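Local coordinates for p450 cytochrome, putative (Rippkaea orientalis, PDB 6Y01), which probably binds the molybdenum cofactor and carries it through the cell, as a Rossmann-fold Moco carrier protein built as a tetramer, at residues 46-51 and 70-75; 74-79 and 93-98; 105-110 and 129-134; 113-118 and 136-141. All coordinates share one frame; numbering follows the deposited sequence. Where two conformers were deposited one is given.

Contact 1: residues 46-51 and 70-75; sequences GWVLLT and EGLTIG
Three backbone hydrogen bonds tie 46-51 to 70-75 as neighbouring parallel strands. Leu-49 uses both its polar backbone atoms on this neighbour: its N gives a nearly straight bond to Leu-72 O (3.1 Å, 173° at the hydrogen), and its O accepts from Ile-74 N at 2.8 Å. Ile-74 O then receives Thr-51 N at 3.0 Å. All three donors lie nearly along the C=O axis. CA-H...O contacts from Thr-73 to Leu-49 O, Leu-50 to Ile-74 O and Gly-75 to Thr-51 O fill the gaps between them. Just before the paired strands begin, two waters bridge Trp-47 O to Leu-72, one to its O and one to its N. A third, inside the paired region, donates to Ile-74 O and bonds Thr-51 OG1, which is engaged with Gly-53 N as well.

The segments are the two strands of a beta-alpha-beta unit whose crossover is helix 58-68, and the strand axes diverge by 20°. Leu-49, Thr-51 and Thr-73 face that helix, Leu-49 CD2 lying alongside Thr-73 CG2 (4.0 Å).

Apolar packing dominates the other face. Val-48 CG1, anti to the backbone N (chi1 176°), crosses obliquely over Ile-74 CG1 at 3.6 Å, while Val-48 CG2 runs beside Leu-72 CD2 at 4.2 Å. Ile-91 of the second subunit packs on Val-48, Leu-72 and Ile-74.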
loop_
_atom_site.group_PDB
_atom_site.type_symbol
_atom_site.label_atom_id
_atom_site.label_comp_id
_atom_site.label_asym_id
_atom_site.label_seq_id
_atom_site.Cartn_x
_atom_site.Cartn_y
_atom_site.Cartn_z
ATOM N N GLY D 46 9.336 -17.581 -23.599
ATOM C CA GLY D 46 8.964 -16.199 -23.939
ATOM C C GLY D 46 8.089 -15.553 -22.892
ATOM O O GLY D 46 7.446 -14.550 -23.177
ATOM N N TRP D 47 8.070 -16.121 -21.699
ATOM C CA TRP D 47 7.279 -15.586 -20.566
ATOM C C TRP D 47 8.104 -14.581 -19.790
ATOM O O TRP D 47 9.331 -14.593 -19.849
ATOM C CB TRP D 47 6.810 -16.729 -19.691
ATOM C CG TRP D 47 5.945 -17.725 -20.388
ATOM C CD1 TRP D 47 5.290 -17.596 -21.574
ATOM C CD2 TRP D 47 5.657 -19.043 -19.925
ATOM N NE1 TRP D 47 4.588 -18.741 -21.865
ATOM C CE2 TRP D 47 4.804 -19.643 -20.867
ATOM C CE3 TRP D 47 6.053 -19.775 -18.800
ATOM C CZ2 TRP D 47 4.364 -20.952 -20.750
ATOM C CZ3 TRP D 47 5.634 -21.079 -18.706
ATOM C CH2 TRP D 47 4.776 -21.649 -19.652
ATOM N N VAL D 48 7.416 -13.743 -19.019
ATOM C CA VAL D 48 8.063 -12.747 -18.169
ATOM C C VAL D 48 8.206 -13.336 -16.772
ATOM O O VAL D 48 7.212 -13.956 -16.261
ATOM C CB VAL D 48 7.262 -11.458 -18.186
ATOM C CG1 VAL D 48 7.855 -10.437 -17.243
ATOM C CG2 VAL D 48 7.180 -10.915 -19.602
ATOM N N LEU D 49 9.333 -13.119 -16.124
ATOM C CA LEU D 49 9.551 -13.545 -14.739
ATOM C C LEU D 49 9.334 -12.367 -13.834
ATOM O O LEU D 49 9.871 -11.299 -14.055
ATOM C CB LEU D 49 10.981 -14.036 -14.548
ATOM C CG LEU D 49 11.348 -14.359 -13.099
ATOM C CD1 LEU D 49 10.651 -15.587 -12.638
ATOM C CD2 LEU D 49 12.836 -14.550 -12.971
ATOM N N LEU D 50 8.509 -12.599 -12.793
ATOM C CA LEU D 50 8.298 -11.605 -11.718
ATOM C C LEU D 50 8.787 -12.179 -10.412
ATOM O O LEU D 50 8.484 -13.329 -10.092
ATOM C CB LEU D 50 6.820 -11.185 -11.645
ATOM C CG LEU D 50 6.528 -10.113 -10.601
ATOM C CD1 LEU D 50 5.234 -9.399 -10.930
ATOM C CD2 LEU D 50 6.253 -10.765 -9.226
ATOM N N THR D 51 9.550 -11.402 -9.673
ATOM C CA THR D 51 9.941 -11.769 -8.295
ATOM C C THR D 51 9.827 -10.548 -7.400
ATOM O O THR D 51 9.588 -9.429 -7.868
ATOM C CB THR D 51 11.401 -12.265 -8.255
ATOM O OG1 THR D 51 12.314 -11.154 -8.284
ATOM C CG2 THR D 51 11.760 -13.332 -9.285
ATOM N N GLU D 70 17.897 -14.878 -21.823
ATOM C CA GLU D 70 17.545 -13.600 -22.474
ATOM C C GLU D 70 16.070 -13.236 -22.236
ATOM O O GLU D 70 15.477 -12.544 -23.049
ATOM C CB GLU D 70 17.943 -13.640 -23.942
ATOM C CG GLU D 70 19.432 -13.902 -24.138
ATOM C CD GLU D 70 19.915 -13.849 -25.549
ATOM O OE1 GLU D 70 19.179 -14.246 -26.485
ATOM O OE2 GLU D 70 21.043 -13.424 -25.661
ATOM N N GLY D 71 15.494 -13.639 -21.104
ATOM C CA GLY D 71 14.138 -13.264 -20.754
ATOM C C GLY D 71 14.096 -11.937 -20.027
ATOM O O GLY D 71 15.097 -11.466 -19.487
ATOM N N LEU D 72 12.892 -11.351 -19.984
ATOM C CA LEU D 72 12.629 -10.117 -19.229
ATOM C C LEU D 72 12.300 -10.459 -17.777
ATOM O O LEU D 72 11.544 -11.421 -17.516
ATOM C CB LEU D 72 11.449 -9.410 -19.848
ATOM C CG LEU D 72 11.061 -8.073 -19.230
ATOM C CD1 LEU D 72 12.132 -7.019 -19.419
ATOM C CD2 LEU D 72 9.738 -7.612 -19.818
ATOM N N THR D 73 12.911 -9.723 -16.896
ATOM C CA THR D 73 12.708 -9.875 -15.451
ATOM C C THR D 73 12.156 -8.601 -14.827
ATOM O O THR D 73 12.633 -7.517 -15.059
ATOM C CB THR D 73 13.992 -10.308 -14.754
ATOM O OG1 THR D 73 14.976 -9.300 -14.996
ATOM C CG2 THR D 73 14.454 -11.658 -15.264
ATOM N N ILE D 74 11.148 -8.788 -13.955
ATOM C CA ILE D 74 10.502 -7.690 -13.216
ATOM C C ILE D 74 10.732 -7.963 -11.730
ATOM O O ILE D 74 10.551 -9.130 -11.292
ATOM C CB ILE D 74 8.988 -7.666 -13.453
ATOM C CG1 ILE D 74 8.568 -7.778 -14.906
ATOM C CG2 ILE D 74 8.396 -6.417 -12.777
ATOM C CD1 ILE D 74 9.087 -6.690 -15.821
ATOM N N GLY D 75 11.144 -6.929 -11.014
ATOM C CA GLY D 75 11.281 -7.069 -9.560
ATOM C C GLY D 75 10.366 -6.071 -8.866
ATOM O O GLY D 75 10.372 -4.906 -9.204
HETATM O O HOH W 1 11.839 -14.168 -18.392
HETATM O O HOH W 2 10.727 -12.757 -21.506
HETATM O O HOH W 3 12.977 -10.532 -10.805
#

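Contact 2: residues 74-79 and 93-98; sequences IGILPS and IVTGLG
The flat groups here are peptide carbonyls, and the C=O of Leu-77 takes two donors. Thr-95 N (3.0 Å) and Thr-95 OG1 (2.7 Å) both donate in its plane, the hydroxyl on a lone pair. Chi1 of 75° sets OG1 between the backbone N and carbonyl carbon of Thr-95, where it also accepts from Leu-97 N, closing an ST turn. The carbonyl of Pro-78 is met in its plane too, Gly-98 N reaching a lone pair at 2.9 Å. By contrast, Gly-96 N approaches Ser-79 O from above the plane, 55° out of it, and Val-94 CG1 presses on the same oxygen at 3.3 Å. Pro-78 CB rests against Gly-98 O.

Before these loop residues, 78-79 and 95-98, the pairing is regular and parallel: Ile-93 N bonds Gly-75 O, and Ile-93 O takes Leu-77 N, each at 2.8 Å and nearly along the C=O axis. On the isoleucine face, Ile-76 CD1 lies alongside Ile-93 CB and CG1, while its CG2 crosses Thr-95 CG2 at about a right angle (3.7 Å). Ile-74 CG2 flanks Ile-93 CG1 less closely.

Strand 91-94 is the outermost strand of the chain's sheet at this end, with strand 48-51 beyond 73-77. Helix 102-108 covers Ile-76 and Thr-95 through Ile-104, and Ser-108 OG of the second subunit bonds Val-94 N.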
loop_
_atom_site.group_PDB
_atom_site.type_symbol
_atom_site.label_atom_id
_atom_site.label_comp_id
_atom_site.label_asym_id
_atom_site.label_seq_id
_atom_site.Cartn_x
_atom_site.Cartn_y
_atom_site.Cartn_z
ATOM N N ILE D 74 11.148 -8.788 -13.955
ATOM C CA ILE D 74 10.502 -7.690 -13.216
ATOM C C ILE D 74 10.732 -7.963 -11.730
ATOM O O ILE D 74 10.551 -9.130 -11.292
ATOM C CB ILE D 74 8.988 -7.666 -13.453
ATOM C CG1 ILE D 74 8.568 -7.778 -14.906
ATOM C CG2 ILE D 74 8.396 -6.417 -12.777
ATOM C CD1 ILE D 74 9.087 -6.690 -15.821
ATOM N N GLY D 75 11.144 -6.929 -11.014
ATOM C CA GLY D 75 11.281 -7.069 -9.560
ATOM C C GLY D 75 10.366 -6.071 -8.866
ATOM O O GLY D 75 10.372 -4.906 -9.204
ATOM N N ILE D 76 9.598 -6.565 -7.893
ATOM C CA ILE D 76 8.653 -5.715 -7.097
ATOM C C ILE D 76 9.334 -5.492 -5.757
ATOM O O ILE D 76 9.322 -6.376 -4.910
ATOM C CB ILE D 76 7.290 -6.372 -6.932
ATOM C CG1 ILE D 76 6.701 -6.867 -8.234
ATOM C CG2 ILE D 76 6.375 -5.411 -6.232
ATOM C CD1 ILE D 76 6.525 -5.810 -9.274
ATOM N N LEU D 77 9.960 -4.333 -5.611
ATOM C CA LEU D 77 10.866 -4.084 -4.496
ATOM C C LEU D 77 10.092 -3.527 -3.321
ATOM O O LEU D 77 9.259 -2.620 -3.487
ATOM C CB LEU D 77 11.957 -3.090 -4.902
ATOM C CG LEU D 77 12.844 -3.522 -6.096
ATOM C CD1 LEU D 77 13.829 -2.464 -6.319
ATOM C CD2 LEU D 77 13.492 -4.808 -5.826
ATOM N N PRO D 78 10.428 -3.987 -2.112
ATOM C CA PRO D 78 9.761 -3.471 -0.906
ATOM C C PRO D 78 10.293 -2.127 -0.426
ATOM O O PRO D 78 9.621 -1.408 0.293
ATOM C CB PRO D 78 10.040 -4.584 0.118
ATOM C CG PRO D 78 11.380 -5.164 -0.314
ATOM C CD PRO D 78 11.322 -5.107 -1.817
ATOM N N SER D 79 11.524 -1.811 -0.818
ATOM C CA SER D 79 12.232 -0.599 -0.406
ATOM C C SER D 79 11.726 0.642 -1.161
ATOM O O SER D 79 10.969 0.506 -2.118
ATOM C CB SER D 79 13.718 -0.885 -0.660
ATOM O OG SER D 79 14.445 0.300 -0.733
ATOM N N ILE D 93 10.358 -2.215 -10.010
ATOM C CA ILE D 93 9.164 -1.496 -9.527
ATOM C C ILE D 93 9.418 -1.218 -8.053
ATOM O O ILE D 93 9.504 -2.152 -7.264
ATOM C CB ILE D 93 7.904 -2.334 -9.743
ATOM C CG1 ILE D 93 7.734 -2.768 -11.184
ATOM C CG2 ILE D 93 6.655 -1.611 -9.206
ATOM C CD1 ILE D 93 7.646 -1.649 -12.165
ATOM N N VAL D 94 9.562 0.047 -7.724
ATOM C CA VAL D 94 9.980 0.472 -6.375
ATOM C C VAL D 94 8.684 0.844 -5.617
ATOM O O VAL D 94 8.027 1.764 -6.031
ATOM C CB VAL D 94 10.924 1.667 -6.416
ATOM C CG1 VAL D 94 11.351 2.101 -5.031
ATOM C CG2 VAL D 94 12.148 1.321 -7.306
ATOM N N THR D 95 8.349 0.055 -4.597
ATOM C CA THR D 95 7.007 0.244 -3.986
ATOM C C THR D 95 7.060 1.094 -2.730
ATOM O O THR D 95 6.029 1.706 -2.442
ATOM C CB THR D 95 6.315 -1.083 -3.704
ATOM O OG1 THR D 95 6.867 -1.731 -2.581
ATOM C CG2 THR D 95 6.249 -1.963 -4.928
ATOM N N GLY D 96 8.092 1.024 -1.935
ATOM C CA GLY D 96 8.147 1.663 -0.639
ATOM C C GLY D 96 7.094 1.071 0.328
ATOM O O GLY D 96 6.739 1.763 1.272
ATOM N N LEU D 97 6.631 -0.154 0.088
ATOM C CA LEU D 97 5.544 -0.735 0.891
ATOM C C LEU D 97 6.007 -1.820 1.845
ATOM O O LEU D 97 5.165 -2.354 2.584
ATOM C CB LEU D 97 4.516 -1.354 -0.045
ATOM C CG LEU D 97 3.867 -0.438 -1.065
ATOM C CD1 LEU D 97 2.970 -1.301 -1.944
ATOM C CD2 LEU D 97 3.089 0.673 -0.439
ATOM N N GLY D 98 7.296 -2.098 1.925
ATOM C CA GLY D 98 7.728 -3.227 2.746
ATOM C C GLY D 98 7.050 -4.529 2.345
ATOM O O GLY D 98 6.748 -4.764 1.184
#

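Contact 3: residues 105-110 and 129-134; sequences NVLSSD and LKNQKP
Both segments leave a helix, 102-108 and 119-130, and approach each other no closer than 7.2 Å between CA atoms, at Asp-110 and Lys-133. The second helix ends in a Schellman motif, with Gln-132 at positive phi and its N bonded back to Leu-129 O. These helix-to-strand turns of the Rossmann-type fold meet just before strands 111-115 and 135-138.

Lys-133 carries the contact. Its chain bends at chi2 (-72°) and then runs extended, laying CE against Val-106 O at 3.2 Å and bringing NZ to Ser-109 O at 2.9 Å. The ammonium sits above the carbonyl plane, 27° out of it. Two waters donate to Leu-107 O and accept weakly from NZ. Through Ser-109 O and these waters the ammonium lies by the last carbonyls of helix 102-108, which would probably stabilise its charge. Asp-110 OD1, 5.0 Å from NZ, may add to this at longer range; its OD2 is held by Ile-17 N.

Leu-107 and Val-106 bring methyls onto the carboxamide of Asn-131: Leu-107 crosses it at about a right angle, CD2 meeting CG at 3.7 Å, and Val-106 CG2 reaches ND2 at 3.8 Å. A bond from ND2 to Asn-103 OD1 fixes that amide. Leu-107 also packs on Val-94 of the second subunit. Just before the strands begin, Pro-134 CD touches Asp-110 O at 3.4 Å.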
loop_
_atom_site.group_PDB
_atom_site.type_symbol
_atom_site.label_atom_id
_atom_site.label_comp_id
_atom_site.label_asym_id
_atom_site.label_seq_id
_atom_site.Cartn_x
_atom_site.Cartn_y
_atom_site.Cartn_z
ATOM N N ASN D 105 2.759 -8.671 -5.907
ATOM C CA ASN D 105 3.409 -9.805 -6.605
ATOM C C ASN D 105 2.351 -10.785 -7.093
ATOM O O ASN D 105 2.378 -11.295 -8.178
ATOM C CB ASN D 105 4.384 -10.569 -5.696
ATOM C CG ASN D 105 5.559 -9.743 -5.195
ATOM O OD1 ASN D 105 5.703 -8.647 -5.567
ATOM N ND2 ASN D 105 6.344 -10.266 -4.244
ATOM N N VAL D 106 1.390 -11.083 -6.188
ATOM C CA VAL D 106 0.410 -12.152 -6.514
ATOM C C VAL D 106 -0.661 -11.654 -7.457
ATOM O O VAL D 106 -1.037 -12.392 -8.371
ATOM C CB VAL D 106 -0.073 -12.925 -5.299
ATOM C CG1 VAL D 106 1.112 -13.480 -4.484
ATOM C CG2 VAL D 106 -0.995 -12.080 -4.502
ATOM N N LEU D 107 -1.120 -10.416 -7.285
ATOM C CA LEU D 107 -2.151 -9.895 -8.190
ATOM C C LEU D 107 -1.620 -9.726 -9.623
ATOM O O LEU D 107 -2.393 -9.799 -10.571
ATOM C CB LEU D 107 -2.665 -8.557 -7.679
ATOM C CG LEU D 107 -3.519 -8.643 -6.384
ATOM C CD1 LEU D 107 -3.834 -7.218 -5.936
ATOM C CD2 LEU D 107 -4.771 -9.450 -6.623
ATOM N N SER D 108 -0.313 -9.486 -9.753
ATOM C CA SER D 108 0.310 -9.234 -11.074
ATOM C C SER D 108 0.675 -10.514 -11.816
ATOM O O SER D 108 1.025 -10.430 -12.999
ATOM C CB SER D 108 1.534 -8.379 -10.850
ATOM O OG SER D 108 1.259 -7.135 -10.275
ATOM N N SER D 109 0.711 -11.637 -11.140
ATOM C CA SER D 109 1.186 -12.910 -11.698
ATOM C C SER D 109 0.026 -13.670 -12.327
ATOM O O SER D 109 -1.088 -13.698 -11.752
ATOM C CB SER D 109 1.827 -13.752 -10.643
ATOM O OG SER D 109 2.996 -13.172 -10.094
ATOM N N ASP D 110 0.231 -14.279 -13.476
ATOM C CA ASP D 110 -0.748 -15.219 -14.046
ATOM C C ASP D 110 -0.717 -16.542 -13.289
ATOM O O ASP D 110 -1.765 -17.181 -13.122
ATOM C CB ASP D 110 -0.483 -15.402 -15.537
ATOM C CG ASP D 110 -0.733 -14.123 -16.288
ATOM O OD1 ASP D 110 -1.838 -13.507 -16.092
ATOM O OD2 ASP D 110 0.126 -13.719 -17.013
ATOM N N LEU D 129 -3.642 -17.684 -3.029
ATOM C CA LEU D 129 -4.829 -18.578 -2.966
ATOM C C LEU D 129 -6.077 -17.804 -2.523
ATOM O O LEU D 129 -7.123 -18.065 -3.069
ATOM C CB LEU D 129 -4.510 -19.710 -2.000
ATOM C CG LEU D 129 -3.461 -20.705 -2.491
ATOM C CD1 LEU D 129 -3.073 -21.652 -1.388
ATOM C CD2 LEU D 129 -3.943 -21.465 -3.698
ATOM N N LYS D 130 -5.936 -16.818 -1.650
ATOM C CA LYS D 130 -7.105 -16.006 -1.218
ATOM C C LYS D 130 -7.649 -15.239 -2.420
ATOM O O LYS D 130 -8.857 -15.080 -2.529
ATOM C CB LYS D 130 -6.709 -15.084 -0.080
ATOM C CG LYS D 130 -7.866 -14.256 0.478
ATOM C CD LYS D 130 -7.486 -13.543 1.730
ATOM C CE LYS D 130 -8.605 -12.618 2.173
ATOM N NZ LYS D 130 -9.605 -13.411 2.830
ATOM N N ASN D 131 -6.759 -14.775 -3.298
ATOM C CA ASN D 131 -7.108 -14.031 -4.543
ATOM C C ASN D 131 -7.489 -14.987 -5.685
ATOM O O ASN D 131 -7.769 -14.498 -6.766
ATOM C CB ASN D 131 -5.994 -13.070 -4.925
ATOM C CG ASN D 131 -5.799 -11.862 -4.055
ATOM O OD1 ASN D 131 -6.752 -11.088 -3.832
ATOM N ND2 ASN D 131 -4.621 -11.668 -3.508
ATOM N N GLN D 132 -7.564 -16.296 -5.441
ATOM C CA GLN D 132 -7.954 -17.338 -6.421
ATOM C C GLN D 132 -6.975 -17.340 -7.606
ATOM O O GLN D 132 -7.368 -17.669 -8.744
ATOM C CB GLN D 132 -9.410 -17.146 -6.851
ATOM C CG GLN D 132 -10.349 -17.091 -5.639
ATOM C CD GLN D 132 -11.144 -18.349 -5.499
ATOM O OE1 GLN D 132 -10.587 -19.413 -5.254
ATOM N NE2 GLN D 132 -12.435 -18.225 -5.681
ATOM N N LYS D 133 -5.719 -17.023 -7.332
ATOM C CA LYS D 133 -4.667 -17.122 -8.334
ATOM C C LYS D 133 -4.185 -18.566 -8.362
ATOM O O LYS D 133 -4.086 -19.212 -7.332
ATOM C CB LYS D 133 -3.481 -16.210 -7.992
ATOM C CG LYS D 133 -3.732 -14.729 -8.246
ATOM C CD LYS D 133 -3.745 -14.505 -9.776
ATOM C CE LYS D 133 -3.655 -13.070 -10.159
ATOM N NZ LYS D 133 -3.851 -12.959 -11.593
ATOM N N PRO D 134 -3.795 -19.089 -9.549
ATOM C CA PRO D 134 -3.185 -20.412 -9.620
ATOM C C PRO D 134 -1.823 -20.420 -8.929
ATOM O O PRO D 134 -0.993 -19.502 -9.158
ATOM C CB PRO D 134 -3.009 -20.678 -11.129
ATOM C CG PRO D 134 -3.901 -19.697 -11.781
ATOM C CD PRO D 134 -3.967 -18.477 -10.865
HETATM O O HOH W 4 -5.191 -10.000 -10.606
HETATM O O HOH W 5 -2.979 -10.051 -13.290
#

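Contact 4: residues 113-118 and 136-141; sequences IACGIG and ILLNDD
Strands 111-115 and 135-138 form a beta-alpha-beta unit with helix 119-130, and this contact joins their C-terminal parts and the loops that follow. The axes run parallel within 13°. Ala-114 N donates to Ile-136 O (2.9 Å), Leu-138 N to Ala-114 O (2.8 Å) and Gly-116 N to Leu-138 O (2.9 Å), the first two nearly along the C=O axis.

On the crossover-helix face, Ala-114 CB meets Leu-137 CD2 at 3.8 Å, and Val-125 covers both. The opposite face carries Ile-113, Cys-115, Ile-136 and Leu-138, packed loosely under helices 29-44 and 162-176.

Beyond the strands, Asn-139 CB lies on Gly-116 CA at 3.9 Å. With CG between the backbone N and the carbonyl carbon (chi1 67°), OD1 accepts from Asp-141 N (2.9 Å) in an Asx turn, and Gln-145 NE2 shares that oxygen; Asn-139 ND2 and Gly-116 O are buried without partners. The side chain of Asp-141 crosses that of Ile-117 (CB to CG2 4.0 Å) and caps helix 142-151 through OD2 to Ser-144 N. Gly-118 is the N-cap of helix 119-130, so both strands lead through short loops into helices, as is typical of strand C-terminal ends in Rossmann folds.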
loop_
_atom_site.group_PDB
_atom_site.type_symbol
_atom_site.label_atom_id
_atom_site.label_comp_id
_atom_site.label_asym_id
_atom_site.label_seq_id
_atom_site.Cartn_x
_atom_site.Cartn_y
_atom_site.Cartn_z
ATOM N N ILE D 113 4.582 -19.481 -8.512
ATOM C CA ILE D 113 5.318 -20.679 -8.093
ATOM C C ILE D 113 6.048 -20.373 -6.800
ATOM O O ILE D 113 6.793 -19.366 -6.721
ATOM C CB ILE D 113 6.350 -21.113 -9.154
ATOM C CG1 ILE D 113 5.712 -21.328 -10.528
ATOM C CG2 ILE D 113 7.096 -22.325 -8.659
ATOM C CD1 ILE D 113 6.707 -21.597 -11.641
ATOM N N ALA D 114 5.838 -21.236 -5.815
ATOM C CA ALA D 114 6.581 -21.176 -4.563
ATOM C C ALA D 114 7.664 -22.236 -4.659
ATOM O O ALA D 114 7.374 -23.436 -4.621
ATOM C CB ALA D 114 5.684 -21.407 -3.352
ATOM N N CYS D 115 8.895 -21.750 -4.757
ATOM C CA CYS D 115 10.071 -22.598 -4.907
ATOM C C CYS D 115 10.790 -22.603 -3.574
ATOM O O CYS D 115 11.534 -21.674 -3.263
ATOM C CB CYS D 115 10.908 -22.050 -6.067
ATOM S SG CYS D 115 12.399 -22.949 -6.426
ATOM N N GLY D 116 10.544 -23.642 -2.787
ATOM C CA GLY D 116 10.941 -23.711 -1.384
ATOM C C GLY D 116 9.888 -23.070 -0.489
ATOM O O GLY D 116 8.836 -22.620 -0.939
ATOM N N ILE D 117 10.184 -22.988 0.781
ATOM C CA ILE D 117 9.209 -22.486 1.790
ATOM C C ILE D 117 9.961 -21.687 2.831
ATOM O O ILE D 117 11.136 -21.903 3.103
ATOM C CB ILE D 117 8.432 -23.664 2.390
ATOM C CG1 ILE D 117 7.193 -23.164 3.128
ATOM C CG2 ILE D 117 9.359 -24.462 3.272
ATOM C CD1 ILE D 117 6.124 -22.639 2.168
ATOM N N GLY D 118 9.289 -20.737 3.398
ATOM C CA GLY D 118 9.774 -19.824 4.423
ATOM C C GLY D 118 8.568 -18.936 4.795
ATOM O O GLY D 118 7.494 -19.053 4.181
ATOM N N ILE D 136 1.496 -22.992 -7.816
ATOM C CA ILE D 136 2.250 -24.246 -7.917
ATOM C C ILE D 136 3.273 -24.274 -6.803
ATOM O O ILE D 136 4.085 -23.336 -6.688
ATOM C CB ILE D 136 2.929 -24.375 -9.281
ATOM C CG1 ILE D 136 1.910 -24.307 -10.413
ATOM C CG2 ILE D 136 3.755 -25.637 -9.328
ATOM C CD1 ILE D 136 2.541 -24.179 -11.794
ATOM N N LEU D 137 3.268 -25.341 -6.014
ATOM C CA LEU D 137 4.288 -25.550 -4.974
ATOM C C LEU D 137 5.366 -26.482 -5.511
ATOM O O LEU D 137 5.069 -27.573 -5.960
ATOM C CB LEU D 137 3.637 -26.142 -3.726
ATOM C CG LEU D 137 2.450 -25.344 -3.170
ATOM C CD1 LEU D 137 1.882 -26.069 -1.938
ATOM C CD2 LEU D 137 2.854 -23.945 -2.816
ATOM N N LEU D 138 6.593 -26.038 -5.376
ATOM C CA LEU D 138 7.794 -26.845 -5.726
ATOM C C LEU D 138 8.690 -26.876 -4.490
ATOM O O LEU D 138 9.508 -25.962 -4.279
ATOM C CB LEU D 138 8.457 -26.246 -6.971
ATOM C CG LEU D 138 9.660 -27.023 -7.454
ATOM C CD1 LEU D 138 9.281 -28.348 -8.064
ATOM C CD2 LEU D 138 10.369 -26.182 -8.484
ATOM N N ASN D 139 8.423 -27.837 -3.604
ATOM C CA ASN D 139 9.130 -27.889 -2.318
ATOM C C ASN D 139 9.033 -29.279 -1.737
ATOM O O ASN D 139 8.303 -30.121 -2.283
ATOM C CB ASN D 139 8.617 -26.848 -1.321
ATOM C CG ASN D 139 7.212 -27.080 -0.836
ATOM O OD1 ASN D 139 6.842 -28.202 -0.467
ATOM N ND2 ASN D 139 6.433 -26.023 -0.911
ATOM N N ASP D 140 9.758 -29.473 -0.647
ATOM C CA ASP D 140 9.811 -30.764 0.070
ATOM C C ASP D 140 9.170 -30.613 1.445
ATOM O O ASP D 140 9.645 -31.265 2.362
ATOM C CB ASP D 140 11.254 -31.262 0.162
ATOM C CG ASP D 140 11.801 -31.623 -1.203
ATOM O OD1 ASP D 140 11.037 -32.253 -1.980
ATOM O OD2 ASP D 140 12.969 -31.235 -1.509
ATOM N N ASP D 141 8.135 -29.772 1.553
ATOM C CA ASP D 141 7.444 -29.491 2.830
ATOM C C ASP D 141 6.013 -30.043 2.781
ATOM O O ASP D 141 5.087 -29.327 2.371
ATOM C CB ASP D 141 7.428 -27.994 3.139
ATOM C CG ASP D 141 6.953 -27.699 4.546
ATOM O OD1 ASP D 141 7.597 -28.145 5.463
ATOM O OD2 ASP D 141 5.869 -27.082 4.697
#

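How the contacts relate
Contacts 1, 2 and 4 belong to one parallel sheet. Contacts 1 and 2 are adjacent in it, share Ile-74 and Gly-75, and are joined by a probable hydrogen bond from Ile-76 N to Thr-51 O (2.9 Å). Contact 4 lies across the chain's centre, about 19 Å from contact 1 and 22 Å from contact 2 between centres. Contact 3 lies against the Leu-50 face (Leu-50 CD1 to Ser-108 CB 3.8 Å), and its segments lead into the strands of contact 4. Contacts 1 to 3 touch the second subunit. The loops of contacts 2 and 4 follow the strands' C-terminal ends, where Rossmann folds commonly bind ligands, though no residue described is established as binding the cofactor.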